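Long-range contacts in ALDH21) (Physcomitrella patens subsp. patens, PDB 5MZ5), which catalyses the NADP(+)-dependent oxidation of succinic semialdehyde to succinate, as a member of the aldehyde dehydrogenase family: residues K128-R134 / P352-Y358; V282-G288 / D486-E492; R307-G311 / D470-L474; V341-K345 / L385-G389. One frame throughout, in Å; residues are numbered along the deposited sequence.

Contact 1 (K128-R134 / P352-Y358); sequences KPIKDAR and PFEEDTY
The first turn of helix 130-151, with Pro129 at its N-cap, meets Pro352, Phe353 and the type I turn Glu354-Thr357. Ile130 N, a helix-start amide, donates to Pro352 O over 2.8 Å; Pro129 CA makes a weaker CH...O contact with that same Pro352 O at 3.3 Å. Beside this main-chain bond, Pro129 CB packs on Thr357 O at 3.4 Å. Lys131 and, a turn after Ile130, Arg134 form a salt-bridge network with Glu355. The Arg134 chain runs extended from CG to NE, while Glu355 bends at chi2 (-65°). Arg134 grips Glu355 end-on, NH1 to OE1 at 2.8 Å and NH2 to OE2 at 3.0 Å, each oxygen using its syn lone pair. N-H...O angles of 174° and planes only 9° apart identify a nearly coplanar bidentate pair. Lys131 NZ comes in on the anti lone pair of Glu355 OE1 at 3.0 Å. Ile130 CG1 lies against one guanidinium face, offset toward its rim. With an alanine at Arg134, the Glu355 carboxylate would probably be freer to turn, and Glu116, which takes NE, would lose this charged mate. Helix 115-126 supplies Glu116 and supports Ile130 and Phe353 through Gln120; Tyr358 packs on Ile309 and Phe313 of helix 301-313.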
loop_
_atom_site.group_PDB
_atom_site.type_symbol
_atom_site.label_atom_id
_atom_site.label_comp_id
_atom_site.label_asym_id
_atom_site.label_seq_id
_atom_site.Cartn_x
_atom_site.Cartn_y
_atom_site.Cartn_z
ATOM N N LYS A 128 11.089 -36.337 14.120
ATOM C CA LYS A 128 10.436 -35.366 15.002
ATOM C C LYS A 128 9.224 -35.990 15.697
ATOM O O LYS A 128 8.526 -36.796 15.083
ATOM C CB LYS A 128 10.105 -34.033 14.291
ATOM C CG LYS A 128 8.876 -34.042 13.355
ATOM C CD LYS A 128 8.623 -32.691 12.702
ATOM C CE LYS A 128 9.784 -32.227 11.839
ATOM N NZ LYS A 128 9.918 -30.742 11.863
ATOM N N PRO A 129 8.976 -35.674 16.986
ATOM C CA PRO A 129 7.809 -36.258 17.672
ATOM C C PRO A 129 6.497 -36.033 16.912
ATOM O O PRO A 129 6.346 -34.996 16.271
ATOM C CB PRO A 129 7.833 -35.561 19.030
ATOM C CG PRO A 129 9.272 -35.222 19.234
ATOM C CD PRO A 129 9.727 -34.776 17.887
ATOM N N ILE A 130 5.566 -37.008 16.960
ATOM C CA ILE A 130 4.278 -36.976 16.249
ATOM C C ILE A 130 3.465 -35.692 16.529
ATOM O O ILE A 130 2.832 -35.179 15.607
ATOM C CB ILE A 130 3.437 -38.278 16.455
ATOM C CG1 ILE A 130 2.227 -38.354 15.476
ATOM C CG2 ILE A 130 3.007 -38.490 17.925
ATOM C CD1 ILE A 130 2.558 -38.418 13.954
ATOM N N LYS A 131 3.520 -35.154 17.764
ATOM C CA LYS A 131 2.823 -33.908 18.108
ATOM C C LYS A 131 3.406 -32.755 17.276
ATOM O O LYS A 131 2.637 -31.954 16.750
ATOM C CB LYS A 131 2.935 -33.622 19.625
ATOM C CG LYS A 131 1.618 -33.628 20.423
ATOM C CD LYS A 131 0.803 -34.922 20.359
ATOM C CE LYS A 131 0.007 -35.161 21.624
ATOM N NZ LYS A 131 -1.263 -35.894 21.379
ATOM N N ASP A 132 4.758 -32.699 17.133
ATOM C CA ASP A 132 5.435 -31.673 16.321
ATOM C C ASP A 132 5.162 -31.865 14.834
ATOM O O ASP A 132 4.977 -30.876 14.126
ATOM C CB ASP A 132 6.957 -31.660 16.581
ATOM C CG ASP A 132 7.357 -31.296 18.002
ATOM O OD1 ASP A 132 6.546 -30.638 18.700
ATOM O OD2 ASP A 132 8.500 -31.624 18.400
ATOM N N ALA A 133 5.139 -33.144 14.362
ATOM C CA ALA A 133 4.845 -33.504 12.974
ATOM C C ALA A 133 3.441 -33.026 12.577
ATOM O O ALA A 133 3.299 -32.476 11.497
ATOM C CB ALA A 133 4.976 -35.003 12.779
ATOM N N ARG A 134 2.434 -33.184 13.474
ATOM C CA ARG A 134 1.038 -32.725 13.276
ATOM C C ARG A 134 0.995 -31.209 13.196
ATOM O O ARG A 134 0.310 -30.677 12.323
ATOM C CB ARG A 134 0.095 -33.242 14.381
ATOM C CG ARG A 134 -0.156 -34.745 14.270
ATOM C CD ARG A 134 -1.262 -35.208 15.193
ATOM N NE ARG A 134 -1.300 -36.668 15.271
ATOM C CZ ARG A 134 -1.067 -37.369 16.377
ATOM N NH1 ARG A 134 -0.818 -36.750 17.525
ATOM N NH2 ARG A 134 -1.092 -38.694 16.347
ATOM N N PRO A 352 9.677 -41.102 18.866
ATOM C CA PRO A 352 8.903 -39.946 18.375
ATOM C C PRO A 352 7.457 -40.286 17.996
ATOM O O PRO A 352 6.631 -39.379 17.909
ATOM C CB PRO A 352 9.744 -39.436 17.199
ATOM C CG PRO A 352 10.471 -40.648 16.718
ATOM C CD PRO A 352 10.820 -41.385 17.974
ATOM N N PHE A 353 7.143 -41.593 17.833
ATOM C CA PHE A 353 5.786 -42.061 17.534
ATOM C C PHE A 353 4.869 -42.066 18.765
ATOM O O PHE A 353 3.648 -42.175 18.609
ATOM C CB PHE A 353 5.804 -43.423 16.833
ATOM C CG PHE A 353 6.378 -43.359 15.439
ATOM C CD1 PHE A 353 5.591 -42.959 14.360
ATOM C CD2 PHE A 353 7.714 -43.695 15.201
ATOM C CE1 PHE A 353 6.123 -42.909 13.064
ATOM C CE2 PHE A 353 8.248 -43.641 13.905
ATOM C CZ PHE A 353 7.442 -43.258 12.847
ATOM N N GLU A 354 5.455 -41.922 19.982
ATOM C CA GLU A 354 4.682 -41.835 21.230
ATOM C C GLU A 354 4.073 -40.444 21.304
ATOM O O GLU A 354 4.739 -39.469 20.964
ATOM C CB GLU A 354 5.550 -42.073 22.488
ATOM C CG GLU A 354 6.233 -43.432 22.596
ATOM C CD GLU A 354 5.391 -44.671 22.853
ATOM O OE1 GLU A 354 4.152 -44.554 23.012
ATOM O OE2 GLU A 354 5.987 -45.771 22.900
ATOM N N GLU A 355 2.800 -40.366 21.714
ATOM C CA GLU A 355 2.049 -39.138 21.858
ATOM C C GLU A 355 2.635 -38.195 22.896
ATOM O O GLU A 355 2.546 -36.985 22.707
ATOM C CB GLU A 355 0.585 -39.445 22.193
ATOM C CG GLU A 355 -0.152 -40.253 21.126
ATOM C CD GLU A 355 -0.350 -39.560 19.789
ATOM O OE1 GLU A 355 -0.484 -38.318 19.781
ATOM O OE2 GLU A 355 -0.384 -40.258 18.749
ATOM N N ASP A 356 3.246 -38.720 23.981
ATOM C CA ASP A 356 3.803 -37.872 25.042
ATOM C C ASP A 356 5.327 -37.577 24.893
ATOM O O ASP A 356 5.882 -36.906 25.759
ATOM C CB ASP A 356 3.470 -38.448 26.428
ATOM C CG ASP A 356 4.003 -39.844 26.694
ATOM O OD1 ASP A 356 4.535 -40.475 25.746
ATOM O OD2 ASP A 356 3.830 -40.336 27.828
ATOM N N THR A 357 5.972 -38.025 23.783
ATOM C CA THR A 357 7.385 -37.724 23.526
ATOM C C THR A 357 7.525 -36.246 23.161
ATOM O O THR A 357 6.822 -35.746 22.266
ATOM C CB THR A 357 7.996 -38.628 22.441
ATOM O OG1 THR A 357 8.035 -39.958 22.941
ATOM C CG2 THR A 357 9.444 -38.229 22.076
ATOM N N TYR A 358 8.422 -35.556 23.885
ATOM C CA TYR A 358 8.725 -34.156 23.637
ATOM C C TYR A 358 9.952 -34.063 22.743
ATOM O O TYR A 358 9.985 -33.235 21.847
ATOM C CB TYR A 358 8.983 -33.414 24.955
ATOM C CG TYR A 358 9.055 -31.916 24.772
ATOM C CD1 TYR A 358 10.257 -31.291 24.442
ATOM C CD2 TYR A 358 7.905 -31.124 24.853
ATOM C CE1 TYR A 358 10.319 -29.920 24.205
ATOM C CE2 TYR A 358 7.961 -29.745 24.641
ATOM C CZ TYR A 358 9.173 -29.147 24.323
ATOM O OH TYR A 358 9.239 -27.790 24.102
HETATM O O HOH W 1 4.648 -36.560 20.265
#

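Contact 2 (V282-G288 / D486-E492); sequences VVMELGG and DSGIQRE. With EDO (1,2-ethanediol), chain I.
Backbone pairing defines the contact between Met284 and Ile489, an antiparallel hydrogen-bonded pair. Met284 N donates to Ile489 O over 3.1 Å, nearly straight at 172°, and Ile489 N returns a more bent bond to Met284 O at 3.2 Å. Further along, Leu286 N reaches Ser487 O at 2.9 Å, but from 39° above the carbonyl plane. Gly488 CA adds a CH...O contact to Met284 O at 3.4 Å; a side chain here would run into that oxygen, and the backbone angles themselves call for glycine. Water 2 donates to both Met284 O and Gln490 O.

One side-chain bond is short: Ser487 OG donates to Gly287 O at 2.7 Å, in the carbonyl plane, while OG also pairs with Gly441 N. These bonds add strand 488-489 to the edge of the Rossmann-type sheet, antiparallel to strand 281-285, which ends at Glu285, the predicted active-site residue; Leu286 follows in the loop, and both are seen to bind NADP(+).

Among apolar contacts, Met284 and Ile489 lie side by side, CB to CG1 4.1 Å apart. In Ile489, chi1 (51°) sets CG1 between the backbone N and carbonyl carbon, and chi2, near anti, carries CD1 on to 3.2 Å from Val282 O.

Of the acidic pair, Glu285 CG lies 3.7 Å from Glu492 CD; Glu492 OE1 is held by Lys198. Charges also reach another chain: Asp486, which also bonds His439, pairs with Lys279 of the second subunit, and Arg491 with Glu503 and the Thr504 carbonyl of that subunit.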
loop_
_atom_site.group_PDB
_atom_site.type_symbol
_atom_site.label_atom_id
_atom_site.label_comp_id
_atom_site.label_asym_id
_atom_site.label_seq_id
_atom_site.Cartn_x
_atom_site.Cartn_y
_atom_site.Cartn_z
ATOM N N VAL A 282 19.172 -15.025 -6.266
ATOM C CA VAL A 282 19.374 -15.997 -5.204
ATOM C C VAL A 282 18.670 -15.527 -3.940
ATOM O O VAL A 282 18.797 -14.365 -3.568
ATOM C CB VAL A 282 20.887 -16.261 -4.950
ATOM C CG1 VAL A 282 21.083 -17.365 -3.926
ATOM C CG2 VAL A 282 21.621 -16.605 -6.239
ATOM N N VAL A 283 17.930 -16.446 -3.296
ATOM C CA VAL A 283 17.231 -16.295 -2.022
ATOM C C VAL A 283 17.851 -17.366 -1.136
ATOM O O VAL A 283 18.025 -18.495 -1.600
ATOM C CB VAL A 283 15.690 -16.517 -2.177
ATOM C CG1 VAL A 283 15.021 -16.842 -0.833
ATOM C CG2 VAL A 283 15.035 -15.318 -2.834
ATOM N N MET A 284 18.186 -17.016 0.117
ATOM C CA MET A 284 18.841 -17.926 1.053
ATOM C C MET A 284 18.228 -17.867 2.452
ATOM O O MET A 284 18.189 -16.807 3.074
ATOM C CB MET A 284 20.344 -17.589 1.170
ATOM C CG MET A 284 21.111 -17.800 -0.084
ATOM S SD MET A 284 21.824 -19.422 -0.053
ATOM C CE MET A 284 21.872 -19.808 -1.778
ATOM N N GLU A 285 17.839 -19.024 2.970
ATOM C CA GLU A 285 17.339 -19.159 4.340
ATOM C C GLU A 285 18.324 -20.091 5.015
ATOM O O GLU A 285 18.357 -21.288 4.716
ATOM C CB GLU A 285 15.914 -19.724 4.377
ATOM C CG GLU A 285 14.867 -18.775 3.827
ATOM C CD GLU A 285 14.588 -17.528 4.653
ATOM O OE1 GLU A 285 14.093 -16.538 4.071
ATOM O OE2 GLU A 285 14.876 -17.533 5.873
ATOM N N LEU A 286 19.223 -19.519 5.822
ATOM C CA LEU A 286 20.293 -20.312 6.442
ATOM C C LEU A 286 20.114 -20.371 7.948
ATOM O O LEU A 286 19.043 -20.000 8.438
ATOM C CB LEU A 286 21.692 -19.819 5.991
ATOM C CG LEU A 286 21.804 -19.465 4.486
ATOM C CD1 LEU A 286 23.059 -18.731 4.191
ATOM C CD2 LEU A 286 21.634 -20.703 3.574
ATOM N N GLY A 287 21.117 -20.862 8.657
ATOM C CA GLY A 287 21.039 -21.051 10.103
ATOM C C GLY A 287 21.015 -19.821 10.988
ATOM O O GLY A 287 20.984 -18.684 10.510
ATOM N N GLY A 288 21.026 -20.063 12.291
ATOM C CA GLY A 288 21.046 -19.006 13.281
ATOM C C GLY A 288 21.673 -19.416 14.589
ATOM O O GLY A 288 22.072 -20.564 14.768
ATOM N N ASP A 486 25.174 -13.970 8.510
ATOM C CA ASP A 486 25.304 -15.311 7.914
ATOM C C ASP A 486 24.001 -16.106 7.848
ATOM O O ASP A 486 23.996 -17.213 7.297
ATOM C CB ASP A 486 26.409 -16.136 8.603
ATOM C CG ASP A 486 27.816 -15.600 8.384
ATOM O OD1 ASP A 486 27.983 -14.657 7.562
ATOM O OD2 ASP A 486 28.753 -16.126 9.018
ATOM N N SER A 487 22.898 -15.525 8.338
ATOM C CA SER A 487 21.582 -16.176 8.337
ATOM C C SER A 487 20.878 -16.171 6.963
ATOM O O SER A 487 19.905 -16.888 6.778
ATOM C CB SER A 487 20.694 -15.611 9.435
ATOM O OG SER A 487 21.272 -16.003 10.668
ATOM N N GLY A 488 21.421 -15.439 6.005
ATOM C CA GLY A 488 20.930 -15.452 4.628
ATOM C C GLY A 488 20.654 -14.100 4.014
ATOM O O GLY A 488 21.148 -13.077 4.494
ATOM N N ILE A 489 19.881 -14.114 2.928
ATOM C CA ILE A 489 19.426 -12.936 2.177
ATOM C C ILE A 489 17.969 -13.115 1.764
ATOM O O ILE A 489 17.566 -14.214 1.351
ATOM C CB ILE A 489 20.341 -12.519 0.982
ATOM C CG1 ILE A 489 20.667 -13.696 0.046
ATOM C CG2 ILE A 489 21.643 -11.822 1.457
ATOM C CD1 ILE A 489 20.871 -13.247 -1.366
ATOM N N GLN A 490 17.191 -12.011 1.843
ATOM C CA GLN A 490 15.758 -11.927 1.505
ATOM C C GLN A 490 14.862 -12.596 2.550
ATOM O O GLN A 490 15.326 -13.021 3.612
ATOM C CB GLN A 490 15.435 -12.429 0.075
ATOM C CG GLN A 490 16.398 -11.949 -1.033
ATOM C CD GLN A 490 16.514 -10.446 -1.167
ATOM O OE1 GLN A 490 17.567 -9.928 -1.555
ATOM N NE2 GLN A 490 15.439 -9.703 -0.902
ATOM N N ARG A 491 13.565 -12.617 2.275
ATOM C CA ARG A 491 12.587 -13.127 3.211
ATOM C C ARG A 491 11.643 -14.129 2.589
ATOM O O ARG A 491 11.220 -13.984 1.437
ATOM C CB ARG A 491 11.734 -11.967 3.817
ATOM C CG ARG A 491 12.493 -10.888 4.564
ATOM C CD ARG A 491 13.070 -11.387 5.886
ATOM N NE ARG A 491 13.823 -10.336 6.553
ATOM C CZ ARG A 491 15.103 -10.082 6.325
ATOM N NH1 ARG A 491 15.795 -10.835 5.479
ATOM N NH2 ARG A 491 15.708 -9.085 6.955
ATOM N N GLU A 492 11.266 -15.103 3.407
ATOM C CA GLU A 492 10.209 -16.056 3.140
ATOM C C GLU A 492 9.031 -15.622 4.018
ATOM O O GLU A 492 9.081 -14.564 4.648
ATOM C CB GLU A 492 10.645 -17.517 3.271
ATOM C CG GLU A 492 11.494 -17.936 2.080
ATOM C CD GLU A 492 11.764 -19.419 1.872
ATOM O OE1 GLU A 492 12.383 -19.751 0.841
ATOM O OE2 GLU A 492 11.323 -20.254 2.692
HETATM C C1 EDO I . 21.356 -11.971 -5.953
HETATM O O1 EDO I . 19.971 -11.924 -6.278
HETATM C C2 EDO I . 21.872 -10.568 -5.489
HETATM O O2 EDO I . 21.531 -10.270 -4.129
HETATM O O HOH W 2 17.199 -14.622 4.920
#

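Contact 3 (R307-G311 / D470-L474); sequences RLING and DSPAL
Two bends in Arg307, at chi2 (-86°) and chi3 (81°), curl its chain around Asp470, whose CG stands opposite its own backbone N. CD of Arg307 then lies 3.3 Å from Asp470 OD1, and NH1 forms a salt bridge to Asp470 OD2 at 3.0 Å. That oxygen lies in the guanidinium plane and uses its syn lone pair; the two flat groups are turned 62° apart, consistent with a single-nitrogen rather than a bidentate bond. OD1 of Asp470 instead accepts from Ser471 N at 2.7 Å and from water 3, which also takes a proton from Asn310 ND2 at 2.8 Å and lies close to Ser471 OG. Ser471 OG accepts from Ala473 N over 3.1 Å, an ST turn within the loop. Gly311 CA approaches Ser471 OG to 3.1 Å and Ala473 CB to 3.6 Å; a CB on Gly311 would clash with the hydroxyl. Replacing Asp470 with an alanine would probably leave the Arg307 guanidinium without its mate here and let Ser471 N and water 3 lose an acceptor. Because Arg510 of the second subunit also salt-bridges OD2, the buried carboxylate is shared by arginines of two chains, which would be expected to stabilise its charged form and ties this loop to the subunit interface.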
loop_
_atom_site.group_PDB
_atom_site.type_symbol
_atom_site.label_atom_id
_atom_site.label_comp_id
_atom_site.label_asym_id
_atom_site.label_seq_id
_atom_site.Cartn_x
_atom_site.Cartn_y
_atom_site.Cartn_z
ATOM N N ARG A 307 7.643 -21.060 27.604
ATOM C CA ARG A 307 8.046 -20.503 26.306
ATOM C C ARG A 307 9.539 -20.628 26.082
ATOM O O ARG A 307 9.964 -20.862 24.953
ATOM C CB ARG A 307 7.546 -19.058 26.135
ATOM C CG ARG A 307 6.013 -18.947 26.214
ATOM C CD ARG A 307 5.325 -19.194 24.896
ATOM N NE ARG A 307 5.181 -20.612 24.583
ATOM C CZ ARG A 307 5.113 -21.103 23.348
ATOM N NH1 ARG A 307 5.206 -20.294 22.294
ATOM N NH2 ARG A 307 4.963 -22.408 23.155
ATOM N N LEU A 308 10.330 -20.520 27.167
ATOM C CA LEU A 308 11.786 -20.695 27.103
ATOM C C LEU A 308 12.134 -22.158 26.804
ATOM O O LEU A 308 13.091 -22.425 26.069
ATOM C CB LEU A 308 12.451 -20.238 28.395
ATOM C CG LEU A 308 12.414 -18.752 28.712
ATOM C CD1 LEU A 308 13.084 -18.489 30.052
ATOM C CD2 LEU A 308 13.041 -17.915 27.597
ATOM N N ILE A 309 11.333 -23.099 27.344
ATOM C CA ILE A 309 11.474 -24.548 27.096
ATOM C C ILE A 309 11.173 -24.819 25.610
ATOM O O ILE A 309 11.961 -25.497 24.944
ATOM C CB ILE A 309 10.577 -25.389 28.061
ATOM C CG1 ILE A 309 11.124 -25.368 29.510
ATOM C CG2 ILE A 309 10.326 -26.840 27.545
ATOM C CD1 ILE A 309 12.531 -26.138 29.758
ATOM N N ASN A 310 10.064 -24.237 25.081
ATOM C CA ASN A 310 9.700 -24.378 23.670
ATOM C C ASN A 310 10.843 -23.852 22.783
ATOM O O ASN A 310 11.280 -24.548 21.869
ATOM C CB ASN A 310 8.363 -23.685 23.358
ATOM C CG ASN A 310 8.001 -23.738 21.880
ATOM O OD1 ASN A 310 7.596 -24.773 21.344
ATOM N ND2 ASN A 310 8.247 -22.656 21.166
ATOM N N GLY A 311 11.355 -22.673 23.105
ATOM C CA GLY A 311 12.456 -22.079 22.360
ATOM C C GLY A 311 13.711 -22.925 22.315
ATOM O O GLY A 311 14.261 -23.191 21.240
ATOM N N ASP A 470 7.882 -13.771 24.050
ATOM C CA ASP A 470 7.978 -15.151 23.602
ATOM C C ASP A 470 9.445 -15.333 23.210
ATOM O O ASP A 470 10.185 -14.345 23.075
ATOM C CB ASP A 470 6.989 -15.515 22.462
ATOM C CG ASP A 470 6.658 -17.006 22.345
ATOM O OD1 ASP A 470 7.469 -17.842 22.810
ATOM O OD2 ASP A 470 5.598 -17.334 21.789
ATOM N N SER A 471 9.874 -16.589 23.095
ATOM C CA SER A 471 11.231 -16.964 22.739
ATOM C C SER A 471 11.439 -16.705 21.231
ATOM O O SER A 471 10.438 -16.587 20.498
ATOM C CB SER A 471 11.472 -18.437 23.070
ATOM O OG SER A 471 11.260 -19.236 21.917
ATOM N N PRO A 472 12.711 -16.675 20.743
ATOM C CA PRO A 472 12.946 -16.448 19.296
ATOM C C PRO A 472 12.469 -17.587 18.379
ATOM O O PRO A 472 12.545 -17.441 17.158
ATOM C CB PRO A 472 14.482 -16.322 19.208
ATOM C CG PRO A 472 14.998 -17.091 20.419
ATOM C CD PRO A 472 13.991 -16.799 21.485
ATOM N N ALA A 473 12.014 -18.724 18.947
ATOM C CA ALA A 473 11.586 -19.868 18.151
ATOM C C ALA A 473 10.181 -19.709 17.515
ATOM O O ALA A 473 9.721 -20.606 16.808
ATOM C CB ALA A 473 11.690 -21.153 18.958
ATOM N N LEU A 474 9.568 -18.535 17.662
ATOM C CA LEU A 474 8.258 -18.246 17.101
ATOM C C LEU A 474 8.297 -17.803 15.638
ATOM O O LEU A 474 9.032 -16.891 15.274
ATOM C CB LEU A 474 7.508 -17.227 17.979
ATOM C CG LEU A 474 6.069 -16.849 17.580
ATOM C CD1 LEU A 474 5.129 -18.058 17.641
ATOM C CD2 LEU A 474 5.548 -15.739 18.486
HETATM O O HOH W 3 8.757 -20.059 21.983
#

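Contact 4 (V341-K345 / L385-G389); sequences VAAVK and LLTGG
Val341 opens the contact by sending its two methyl branches to different places on strand 384-387. CG2 packs against Leu386, 3.9 Å from CB and 4.0 Å from CD1, the two side chains crossing at about a right angle. CG1 turns instead to Thr387, whose CB is 4.2 Å away; these two side chains run past each other in opposite directions.

One helical turn on, Val344 presses CG2 onto Thr387 CG2. The separation of 3.4 Å is tighter than ordinary van der Waals contact for two methyls, which may reflect strain or a doubtful fit of this side chain. Val344 also rests on Val400 of the adjoining strand, and on Ile309 and Phe313 of helix 301-313, which places it at the buried end of this otherwise superficial contact. The arrangement is helix-on-sheet packing: the axes of the short segments 341-345 and 385-387 come within 9.1 Å at an angle of 54°, and the strand is hydrogen-bonded antiparallel to strand 395-402, part of the larger mixed sheet.

Lys345 takes the solvent side. Its chain bends at chi3 and chi4 and wraps the threonine hydroxyl, with Lys345 CG 3.5 Å from Thr387 OG1 and Lys345 NZ donating to Thr387 OG1 at 3.0 Å. That hydroxyl is turned opposite its own backbone N, on the lysine side, while the methyl CG2 of Thr387 is the branch that meets Val344.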
loop_
_atom_site.group_PDB
_atom_site.type_symbol
_atom_site.label_atom_id
_atom_site.label_comp_id
_atom_site.label_asym_id
_atom_site.label_seq_id
_atom_site.Cartn_x
_atom_site.Cartn_y
_atom_site.Cartn_z
ATOM N N VAL A 341 15.875 -25.378 34.569
ATOM C CA VAL A 341 16.558 -26.681 34.712
ATOM C C VAL A 341 15.568 -27.767 35.187
ATOM O O VAL A 341 15.576 -28.869 34.639
ATOM C CB VAL A 341 17.852 -26.602 35.576
ATOM C CG1 VAL A 341 18.368 -27.987 35.960
ATOM C CG2 VAL A 341 18.946 -25.811 34.862
ATOM N N ALA A 342 14.699 -27.451 36.166
ATOM C CA ALA A 342 13.678 -28.391 36.647
ATOM C C ALA A 342 12.718 -28.796 35.505
ATOM O O ALA A 342 12.397 -29.979 35.361
ATOM C CB ALA A 342 12.893 -27.792 37.815
ATOM N N ALA A 343 12.316 -27.831 34.663
ATOM C CA ALA A 343 11.444 -28.105 33.523
ATOM C C ALA A 343 12.132 -28.925 32.417
ATOM O O ALA A 343 11.482 -29.808 31.861
ATOM C CB ALA A 343 10.840 -26.820 32.978
ATOM N N VAL A 344 13.449 -28.711 32.150
ATOM C CA VAL A 344 14.143 -29.511 31.117
ATOM C C VAL A 344 14.283 -30.965 31.582
ATOM O O VAL A 344 14.221 -31.867 30.741
ATOM C CB VAL A 344 15.475 -28.960 30.477
ATOM C CG1 VAL A 344 15.697 -27.470 30.698
ATOM C CG2 VAL A 344 16.706 -29.771 30.854
ATOM N N LYS A 345 14.440 -31.189 32.914
ATOM C CA LYS A 345 14.570 -32.517 33.517
ATOM C C LYS A 345 13.295 -33.355 33.394
ATOM O O LYS A 345 13.366 -34.583 33.479
ATOM C CB LYS A 345 15.037 -32.416 34.987
ATOM C CG LYS A 345 16.540 -32.164 35.094
ATOM C CD LYS A 345 16.954 -31.742 36.492
ATOM C CE LYS A 345 18.148 -32.515 36.998
ATOM N NZ LYS A 345 19.428 -32.091 36.378
ATOM N N LEU A 385 28.108 -27.461 33.317
ATOM C CA LEU A 385 26.991 -28.298 32.904
ATOM C C LEU A 385 25.937 -28.337 34.016
ATOM O O LEU A 385 26.234 -28.766 35.136
ATOM C CB LEU A 385 27.494 -29.707 32.540
ATOM C CG LEU A 385 26.471 -30.704 31.968
ATOM C CD1 LEU A 385 26.040 -30.317 30.544
ATOM C CD2 LEU A 385 27.046 -32.101 31.966
ATOM N N LEU A 386 24.721 -27.843 33.712
ATOM C CA LEU A 386 23.622 -27.802 34.681
ATOM C C LEU A 386 22.749 -29.047 34.626
ATOM O O LEU A 386 22.217 -29.464 35.659
ATOM C CB LEU A 386 22.777 -26.527 34.547
ATOM C CG LEU A 386 23.503 -25.188 34.692
ATOM C CD1 LEU A 386 22.515 -24.027 34.526
ATOM C CD2 LEU A 386 24.272 -25.085 36.025
ATOM N N THR A 387 22.611 -29.640 33.417
ATOM C CA THR A 387 21.833 -30.862 33.163
ATOM C C THR A 387 22.155 -31.418 31.767
ATOM O O THR A 387 22.630 -30.675 30.906
ATOM C CB THR A 387 20.324 -30.585 33.358
ATOM O OG1 THR A 387 19.610 -31.819 33.370
ATOM C CG2 THR A 387 19.750 -29.611 32.310
ATOM N N GLY A 388 21.876 -32.702 31.564
ATOM C CA GLY A 388 22.058 -33.393 30.291
ATOM C C GLY A 388 23.492 -33.543 29.833
ATOM O O GLY A 388 24.391 -33.757 30.650
ATOM N N GLY A 389 23.692 -33.448 28.521
ATOM C CA GLY A 389 25.013 -33.573 27.905
ATOM C C GLY A 389 25.436 -34.979 27.508
ATOM O O GLY A 389 26.532 -35.157 26.965
#

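Overall arrangement
Contact 2 lies about 9 Å from the chain centre, in the Rossmann-type sheet beside the predicted active-site glutamate, while contacts 1, 3 and 4 sit farther out, centred 19, 16 and 28 Å from it. Helix 301-313 joins these three: it carries one side of contact 3, Tyr358 of contact 1 packs against it, and Ile309 touches Val344 and Ala343 of contact 4. Along the chain, the segments of contact 1 alternate with those of every other contact; contact 4 falls between the segments of contact 3, and contact 3 between those of contact 2. Sequence-distant pieces thus interlock, and contacts 2 and 3, centres 21 Å apart, both reach the second subunit.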